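Lipoprotein (Klebsiella pneumoniae subsp. pneumoniae, PDB 4HWM) is of unknown function but is probably a lipid-anchored envelope protein of the YedD family, built as a small antiparallel beta barrel. Local coordinates at residues Tyr9-Leu21 with Gly65-Ala79. Sequence-based numbering, arbitrary orientation.
Sequences YEDVVKAPAPAGL and GKLMNRDSEIYNVTA
The ring of Y9 is sandwiched between backbone and lysine: A79 CA sits over the centre of one face, 3.5 Å above the plane, as a CH-pi contact, while K66 lies over the opposite face. V77 O meets the ring edge in its plane, and the CA of G65 is also near the edge, 3.2 Å from Y9 OH. With CG anti to the backbone N (chi1 -179°), Y9 lays its ring against G65, K66 and V77-A79, at the side of the hairpin away from its 70-73 turn. K66, extended beyond CG, crosses that ring and ends in a cation-pi contact, its NZ 4.3 Å from the centroid. The same NZ donates to Y9 O at 2.9 Å. V12 N reaches this carbonyl from the other face of its plane, so two donors grip the oxygen of the first residue of the 3-10 segment.

A15 N donates to L67 O (2.8 Å, 173° at the hydrogen), coming from above the carbonyl plane. One water accepts from N69 N and donates to V13 O, a water-mediated bridge next to the direct A15 bond. L67 CD1 lies against A17 CA, and P18 CG packs against I74 CG1 at 3.7 Å. L21 CD2 closes the apolar patch, touching L67 CD1 and I74 CG2.

The lead-in to strand 23-26 is thus strapped across the barrel hairpin, one lysine serving both ring and carbonyl; both probably help stabilise its positive charge.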
ATOM      1  N   TYR A   9      -0.132  15.811   6.821  1.00 15.64           N
ATOM      2  CA  TYR A   9       0.180  14.387   6.961  1.00 14.88           C
ATOM      3  C   TYR A   9       0.714  13.991   8.322  1.00 15.57           C
ATOM      4  O   TYR A   9       0.342  12.941   8.854  1.00 15.31           O
ATOM      5  CB  TYR A   9       1.175  13.974   5.876  1.00 14.88           C
ATOM      6  CG  TYR A   9       1.570  12.525   5.896  1.00 13.80           C
ATOM      7  CD1 TYR A   9       0.677  11.540   5.469  1.00 13.54           C
ATOM      8  CD2 TYR A   9       2.819  12.129   6.364  1.00 15.25           C
ATOM      9  CE1 TYR A   9       1.035  10.196   5.484  1.00 13.86           C
ATOM     10  CE2 TYR A   9       3.206  10.799   6.364  1.00 15.44           C
ATOM     11  CZ  TYR A   9       2.301   9.825   5.912  1.00 13.19           C
ATOM     12  OH  TYR A   9       2.657   8.502   5.893  1.00 15.75           O
ATOM     13  N   GLU A  10       1.562  14.847   8.905  1.00 14.70           N
ATOM     14  CA  GLU A  10       2.197  14.564  10.198  1.00 15.80           C
ATOM     15  C   GLU A  10       1.190  14.428  11.311  1.00 16.18           C
ATOM     16  O   GLU A  10       1.482  13.768  12.302  1.00 18.84           O
ATOM     17  CB  GLU A  10       3.184  15.694  10.580  1.00 15.99           C
ATOM     18  CG  GLU A  10       4.411  15.754   9.703  1.00 17.54           C
ATOM     19  CD  GLU A  10       4.217  16.553   8.427  1.00 16.22           C
ATOM     20  OE1 GLU A  10       3.067  17.001   8.085  1.00 18.07           O
ATOM     21  OE2 GLU A  10       5.260  16.776   7.772  1.00 18.23           O
ATOM     22  N   ASP A  11       0.028  15.057  11.139  1.00 16.55           N
ATOM     23  CA  ASP A  11      -1.004  15.101  12.174  1.00 18.06           C
ATOM     24  C   ASP A  11      -2.065  14.032  11.987  1.00 20.44           C
ATOM     25  O   ASP A  11      -2.967  13.903  12.825  1.00 23.16           O
ATOM     26  CB  ASP A  11      -1.654  16.493  12.205  1.00 18.22           C
ATOM     27  CG  ASP A  11      -0.648  17.616  12.477  1.00 15.24           C
ATOM     28  OD1 ASP A  11       0.309  17.406  13.256  1.00 16.34           O
ATOM     29  OD2 ASP A  11      -0.828  18.739  11.929  1.00 19.59           O
ATOM     30  N   VAL A  12      -1.962  13.250  10.911  1.00 20.11           N
ATOM     31  CA  VAL A  12      -2.919  12.187  10.646  1.00 21.98           C
ATOM     32  C   VAL A  12      -2.751  11.104  11.671  1.00 24.45           C
ATOM     33  O   VAL A  12      -1.631  10.675  11.965  1.00 23.90           O
ATOM     34  CB  VAL A  12      -2.746  11.559   9.240  1.00 21.67           C
ATOM     35  CG1 VAL A  12      -3.504  10.215   9.150  1.00 22.89           C
ATOM     36  CG2 VAL A  12      -3.214  12.524   8.193  1.00 22.39           C
ATOM     37  N   VAL A  13      -3.913  10.694  12.204  1.00 28.08           N
ATOM     38  CA  VAL A  13      -4.039   9.637  13.196  1.00 28.54           C
ATOM     39  C   VAL A  13      -3.969   8.259  12.509  1.00 25.16           C
ATOM     40  O   VAL A  13      -4.865   7.864  11.750  1.00 28.00           O
ATOM     41  CB  VAL A  13      -5.357   9.780  13.988  1.00 30.82           C
ATOM     42  CG1 VAL A  13      -5.547   8.597  14.965  1.00 31.79           C
ATOM     43  CG2 VAL A  13      -5.376  11.127  14.730  1.00 34.59           C
ATOM     44  N   LYS A  14      -2.858   7.588  12.741  1.00 21.35           N
ATOM     45  CA  LYS A  14      -2.542   6.319  12.057  1.00 21.54           C
ATOM     46  C   LYS A  14      -3.370   5.206  12.678  1.00 19.94           C
ATOM     47  O   LYS A  14      -3.273   4.963  13.883  1.00 23.02           O
ATOM     48  CB  LYS A  14      -1.082   6.030  12.226  1.00 24.91           C
ATOM     49  CG  LYS A  14      -0.629   4.788  11.543  1.00 23.48           C
ATOM     50  CD  LYS A  14       0.910   4.609  11.594  1.00 26.54           C
ATOM     51  CE  LYS A  14       1.457   4.154  12.929  1.00 26.57           C
ATOM     52  NZ  LYS A  14       2.952   4.192  13.025  1.00 26.59           N
ATOM     53  N   ALA A  15      -4.184   4.542  11.856  1.00 17.25           N
ATOM     54  CA  ALA A  15      -5.076   3.475  12.333  1.00 17.55           C
ATOM     55  C   ALA A  15      -4.344   2.132  12.280  1.00 16.40           C
ATOM     56  O   ALA A  15      -3.772   1.777  11.253  1.00 17.75           O
ATOM     57  CB  ALA A  15      -6.338   3.398  11.481  1.00 18.88           C
ATOM     58  N   PRO A  16      -4.415   1.324  13.359  1.00 17.91           N
ATOM     59  CA  PRO A  16      -3.933  -0.034  13.280  1.00 17.38           C
ATOM     60  C   PRO A  16      -4.664  -0.839  12.207  1.00 17.32           C
ATOM     61  O   PRO A  16      -5.836  -0.583  11.929  1.00 18.85           O
ATOM     62  CB  PRO A  16      -4.228  -0.613  14.677  1.00 20.62           C
ATOM     63  CG  PRO A  16      -4.315   0.585  15.557  1.00 25.29           C
ATOM     64  CD  PRO A  16      -4.913   1.652  14.715  1.00 19.43           C
ATOM     65  N   ALA A  17      -3.959  -1.755  11.562  1.00 16.53           N
ATOM     66  CA  ALA A  17      -4.583  -2.565  10.527  1.00 16.87           C
ATOM     67  C   ALA A  17      -5.702  -3.415  11.140  1.00 17.71           C
ATOM     68  O   ALA A  17      -5.452  -4.121  12.126  1.00 19.76           O
ATOM     69  CB  ALA A  17      -3.552  -3.462   9.897  1.00 16.82           C
ATOM     70  N   PRO A  18      -6.907  -3.380  10.543  1.00 18.21           N
ATOM     71  CA  PRO A  18      -7.897  -4.381  10.984  1.00 19.55           C
ATOM     72  C   PRO A  18      -7.421  -5.799  10.735  1.00 17.17           C
ATOM     73  O   PRO A  18      -6.641  -6.057   9.822  1.00 18.48           O
ATOM     74  CB  PRO A  18      -9.115  -4.099  10.097  1.00 22.10           C
ATOM     75  CG  PRO A  18      -8.884  -2.780   9.489  1.00 25.17           C
ATOM     76  CD  PRO A  18      -7.419  -2.533   9.457  1.00 19.53           C
ATOM     77  N   ALA A  19      -7.938  -6.746  11.510  1.00 18.67           N
ATOM     78  CA  ALA A  19      -7.549  -8.126  11.379  1.00 16.11           C
ATOM     79  C   ALA A  19      -7.657  -8.593   9.924  1.00 16.41           C
ATOM     80  O   ALA A  19      -8.682  -8.419   9.270  1.00 19.33           O
ATOM     81  CB  ALA A  19      -8.436  -9.011  12.273  1.00 18.44           C
ATOM     82  N   GLY A  20      -6.577  -9.202   9.442  1.00 16.79           N
ATOM     83  CA  GLY A  20      -6.528  -9.774   8.107  1.00 15.00           C
ATOM     84  C   GLY A  20      -5.910  -8.869   7.050  1.00 13.04           C
ATOM     85  O   GLY A  20      -5.624  -9.363   5.992  1.00 14.83           O
ATOM     86  N   LEU A  21      -5.735  -7.577   7.338  1.00 13.20           N
ATOM     87  CA  LEU A  21      -5.251  -6.620   6.343  1.00 12.36           C
ATOM     88  C   LEU A  21      -3.731  -6.496   6.353  1.00 12.70           C
ATOM     89  O   LEU A  21      -3.140  -6.296   5.298  1.00 14.91           O
ATOM     90  CB  LEU A  21      -5.890  -5.256   6.496  1.00 13.12           C
ATOM     91  CG  LEU A  21      -5.526  -4.219   5.422  1.00 14.10           C
ATOM     92  CD1 LEU A  21      -5.934  -4.704   3.998  1.00 15.44           C
ATOM     93  CD2 LEU A  21      -6.095  -2.831   5.772  1.00 15.70           C
ATOM     94  N   GLY A  65       2.818   5.703   3.426  1.00 12.67           N
ATOM     95  CA  GLY A  65       1.538   6.239   3.851  1.00 13.76           C
ATOM     96  C   GLY A  65       1.127   5.689   5.211  1.00 12.81           C
ATOM     97  O   GLY A  65       1.909   5.025   5.883  1.00 13.94           O
ATOM     98  N   LYS A  66      -0.112   5.984   5.565  1.00 13.78           N
ATOM     99  CA  LYS A  66      -0.699   5.581   6.833  1.00 15.69           C
ATOM    100  C   LYS A  66      -2.130   5.190   6.610  1.00 14.03           C
ATOM    101  O   LYS A  66      -2.827   5.871   5.885  1.00 16.22           O
ATOM    102  CB  LYS A  66      -0.762   6.770   7.825  1.00 18.08           C
ATOM    103  CG  LYS A  66       0.529   7.325   8.237  1.00 20.77           C
ATOM    104  CD  LYS A  66       0.346   8.585   9.072  1.00 19.57           C
ATOM    105  CE  LYS A  66       1.640   9.235   9.443  1.00 25.71           C
ATOM    106  NZ  LYS A  66       1.338  10.562  10.115  1.00 27.31           N
ATOM    107  N   LEU A  67      -2.612   4.168   7.312  1.00 14.23           N
ATOM    108  CA  LEU A  67      -4.044   3.889   7.316  1.00 14.32           C
ATOM    109  C   LEU A  67      -4.775   4.930   8.159  1.00 16.37           C
ATOM    110  O   LEU A  67      -4.241   5.419   9.172  1.00 17.46           O
ATOM    111  CB  LEU A  67      -4.332   2.537   7.919  1.00 15.28           C
ATOM    112  CG  LEU A  67      -3.798   1.318   7.205  1.00 15.25           C
ATOM    113  CD1 LEU A  67      -4.244   0.083   8.014  1.00 16.06           C
ATOM    114  CD2 LEU A  67      -4.262   1.237   5.743  1.00 16.88           C
HETATM  115  N   MSE A  68      -5.986   5.256   7.725  1.00 18.86           N
HETATM  116  CA  MSE A  68      -6.884   6.139   8.459  1.00 21.54           C
HETATM  117  C   MSE A  68      -8.239   5.470   8.473  1.00 24.68           C
HETATM  118  O   MSE A  68      -8.674   4.857   7.495  1.00 24.79           O
HETATM  119  CB  MSE A  68      -6.954   7.494   7.760  1.00 24.70           C
HETATM  120  CG  MSE A  68      -7.869   8.518   8.417  1.00 30.40           C
HETATM  121 SE   MSE A  68      -7.931  10.150   7.370  0.75 44.27          SE
HETATM  122  CE  MSE A  68      -9.037   9.456   5.893  1.00 45.84           C
ATOM    123  N   ASN A  69      -8.909   5.578   9.622  1.00 28.76           N
ATOM    124  CA  ASN A  69     -10.280   5.142   9.769  1.00 34.39           C
ATOM    125  C   ASN A  69     -11.140   6.411   9.699  1.00 35.36           C
ATOM    126  O   ASN A  69     -10.939   7.341  10.486  1.00 37.06           O
ATOM    127  CB  ASN A  69     -10.436   4.425  11.115  1.00 37.04           C
ATOM    128  CG  ASN A  69     -11.629   3.491  11.167  1.00 45.74           C
ATOM    129  OD1 ASN A  69     -12.094   2.964  10.157  1.00 53.10           O
ATOM    130  ND2 ASN A  69     -12.112   3.256  12.373  1.00 50.29           N
ATOM    131  N   ARG A  70     -12.036   6.478   8.718  1.00 37.19           N
ATOM    132  CA  ARG A  70     -13.016   7.566   8.622  1.00 38.85           C
ATOM    133  C   ARG A  70     -14.388   6.941   8.466  1.00 38.48           C
ATOM    134  O   ARG A  70     -14.643   6.229   7.500  1.00 35.02           O
ATOM    135  CB  ARG A  70     -12.712   8.496   7.437  1.00 41.30           C
ATOM    136  CG  ARG A  70     -13.578   9.771   7.396  1.00 48.23           C
ATOM    137  CD  ARG A  70     -13.004  10.842   6.440  1.00 55.21           C
ATOM    138  NE  ARG A  70     -13.178  10.507   5.019  1.00 60.61           N
ATOM    139  CZ  ARG A  70     -12.602  11.152   3.995  1.00 62.74           C
ATOM    140  NH1 ARG A  70     -11.790  12.192   4.197  1.00 62.84           N
ATOM    141  NH2 ARG A  70     -12.838  10.749   2.748  1.00 64.57           N
ATOM    142  N   ASP A  71     -15.273   7.205   9.431  1.00 40.11           N
ATOM    143  CA  ASP A  71     -16.634   6.674   9.411  1.00 40.62           C
ATOM    144  C   ASP A  71     -16.647   5.156   9.207  1.00 40.85           C
ATOM    145  O   ASP A  71     -17.358   4.628   8.336  1.00 40.66           O
ATOM    146  CB  ASP A  71     -17.464   7.429   8.363  1.00 41.21           C
ATOM    147  CG  ASP A  71     -17.426   8.938   8.586  1.00 43.67           C
ATOM    148  OD1 ASP A  71     -17.561   9.359   9.765  1.00 48.07           O
ATOM    149  OD2 ASP A  71     -17.217   9.700   7.608  1.00 43.22           O
ATOM    150  N   SER A  72     -15.815   4.485  10.013  1.00 41.85           N
ATOM    151  CA  SER A  72     -15.678   3.016  10.040  1.00 43.36           C
ATOM    152  C   SER A  72     -15.124   2.363   8.754  1.00 41.97           C
ATOM    153  O   SER A  72     -15.119   1.129   8.635  1.00 42.24           O
ATOM    154  CB  SER A  72     -17.017   2.362  10.391  1.00 45.42           C
ATOM    155  OG  SER A  72     -17.810   2.189   9.220  1.00 50.66           O
ATOM    156  N   GLU A  73     -14.659   3.172   7.801  1.00 38.02           N
ATOM    157  CA  GLU A  73     -14.076   2.646   6.570  1.00 33.53           C
ATOM    158  C   GLU A  73     -12.590   2.929   6.602  1.00 27.47           C
ATOM    159  O   GLU A  73     -12.161   3.925   7.173  1.00 24.45           O
ATOM    160  CB  GLU A  73     -14.717   3.297   5.360  1.00 34.63           C
ATOM    161  CG  GLU A  73     -16.229   3.035   5.271  1.00 41.12           C
ATOM    162  CD  GLU A  73     -16.812   3.542   3.966  1.00 50.77           C
ATOM    163  OE1 GLU A  73     -16.902   4.779   3.792  1.00 56.53           O
ATOM    164  OE2 GLU A  73     -17.168   2.707   3.108  1.00 55.29           O
ATOM    165  N   ILE A  74     -11.824   2.026   5.996  1.00 24.93           N
ATOM    166  CA  ILE A  74     -10.356   2.111   5.972  1.00 22.25           C
ATOM    167  C   ILE A  74      -9.845   2.744   4.675  1.00 18.79           C
ATOM    168  O   ILE A  74     -10.257   2.363   3.585  1.00 18.97           O
ATOM    169  CB  ILE A  74      -9.729   0.717   6.114  1.00 22.94           C
ATOM    170  CG1 ILE A  74     -10.139   0.109   7.460  1.00 29.97           C
ATOM    171  CG2 ILE A  74      -8.198   0.784   6.009  1.00 24.52           C
ATOM    172  CD1 ILE A  74      -9.565   0.853   8.658  1.00 32.87           C
ATOM    173  N   TYR A  75      -8.927   3.689   4.846  1.00 18.29           N
ATOM    174  CA  TYR A  75      -8.241   4.372   3.744  1.00 17.56           C
ATOM    175  C   TYR A  75      -6.734   4.317   3.921  1.00 16.70           C
ATOM    176  O   TYR A  75      -6.243   4.332   5.041  1.00 17.84           O
ATOM    177  CB  TYR A  75      -8.622   5.835   3.731  1.00 19.51           C
ATOM    178  CG  TYR A  75     -10.106   6.072   3.534  1.00 21.06           C
ATOM    179  CD1 TYR A  75     -10.969   6.082   4.620  1.00 24.86           C
ATOM    180  CD2 TYR A  75     -10.638   6.253   2.258  1.00 24.43           C
ATOM    181  CE1 TYR A  75     -12.331   6.290   4.440  1.00 26.45           C
ATOM    182  CE2 TYR A  75     -12.019   6.468   2.067  1.00 26.38           C
ATOM    183  CZ  TYR A  75     -12.845   6.477   3.165  1.00 26.35           C
ATOM    184  OH  TYR A  75     -14.197   6.704   2.997  1.00 30.66           O
ATOM    185  N   ASN A  76      -6.007   4.281   2.807  1.00 13.90           N
ATOM    186  CA  ASN A  76      -4.604   4.608   2.810  1.00 12.82           C
ATOM    187  C   ASN A  76      -4.443   6.104   2.524  1.00 13.11           C
ATOM    188  O   ASN A  76      -4.981   6.589   1.551  1.00 15.92           O
ATOM    189  CB  ASN A  76      -3.830   3.780   1.784  1.00 13.53           C
ATOM    190  CG  ASN A  76      -2.326   3.983   1.909  1.00 13.21           C
ATOM    191  OD1 ASN A  76      -1.821   4.197   3.011  1.00 12.26           O
ATOM    192  ND2 ASN A  76      -1.607   3.929   0.790  1.00 12.34           N
ATOM    193  N   VAL A  77      -3.691   6.798   3.368  1.00 14.13           N
ATOM    194  CA  VAL A  77      -3.337   8.205   3.169  1.00 15.58           C
ATOM    195  C   VAL A  77      -1.836   8.274   2.889  1.00 15.80           C
ATOM    196  O   VAL A  77      -1.034   7.948   3.743  1.00 15.08           O
ATOM    197  CB  VAL A  77      -3.675   9.090   4.412  1.00 16.78           C
ATOM    198  CG1 VAL A  77      -3.371  10.549   4.102  1.00 17.64           C
ATOM    199  CG2 VAL A  77      -5.129   8.875   4.836  1.00 20.40           C
ATOM    200  N   THR A  78      -1.440   8.665   1.681  1.00 18.06           N
ATOM    201  CA  THR A  78      -0.012   8.694   1.374  1.00 18.13           C
ATOM    202  C   THR A  78       0.605   9.950   1.923  1.00 19.45           C
ATOM    203  O   THR A  78      -0.106  10.907   2.231  1.00 18.28           O
ATOM    204  CB  THR A  78       0.290   8.661  -0.126  1.00 18.90           C
ATOM    205  OG1 THR A  78      -0.184   9.875  -0.712  1.00 20.97           O
ATOM    206  CG2 THR A  78      -0.311   7.475  -0.799  1.00 19.93           C
ATOM    207  N   ALA A  79       1.942   9.978   1.948  1.00 17.99           N
ATOM    208  CA  ALA A  79       2.701  11.124   2.459  1.00 20.41           C
ATOM    209  C   ALA A  79       2.461  12.410   1.650  1.00 23.39           C
ATOM    210  O   ALA A  79       2.755  13.495   2.136  1.00 23.57           O
ATOM    211  CB  ALA A  79       4.194  10.790   2.543  1.00 23.01           C
TER
HETATM  212  O   HOH W   1      -7.674   6.884  11.867  1.00 30.94           O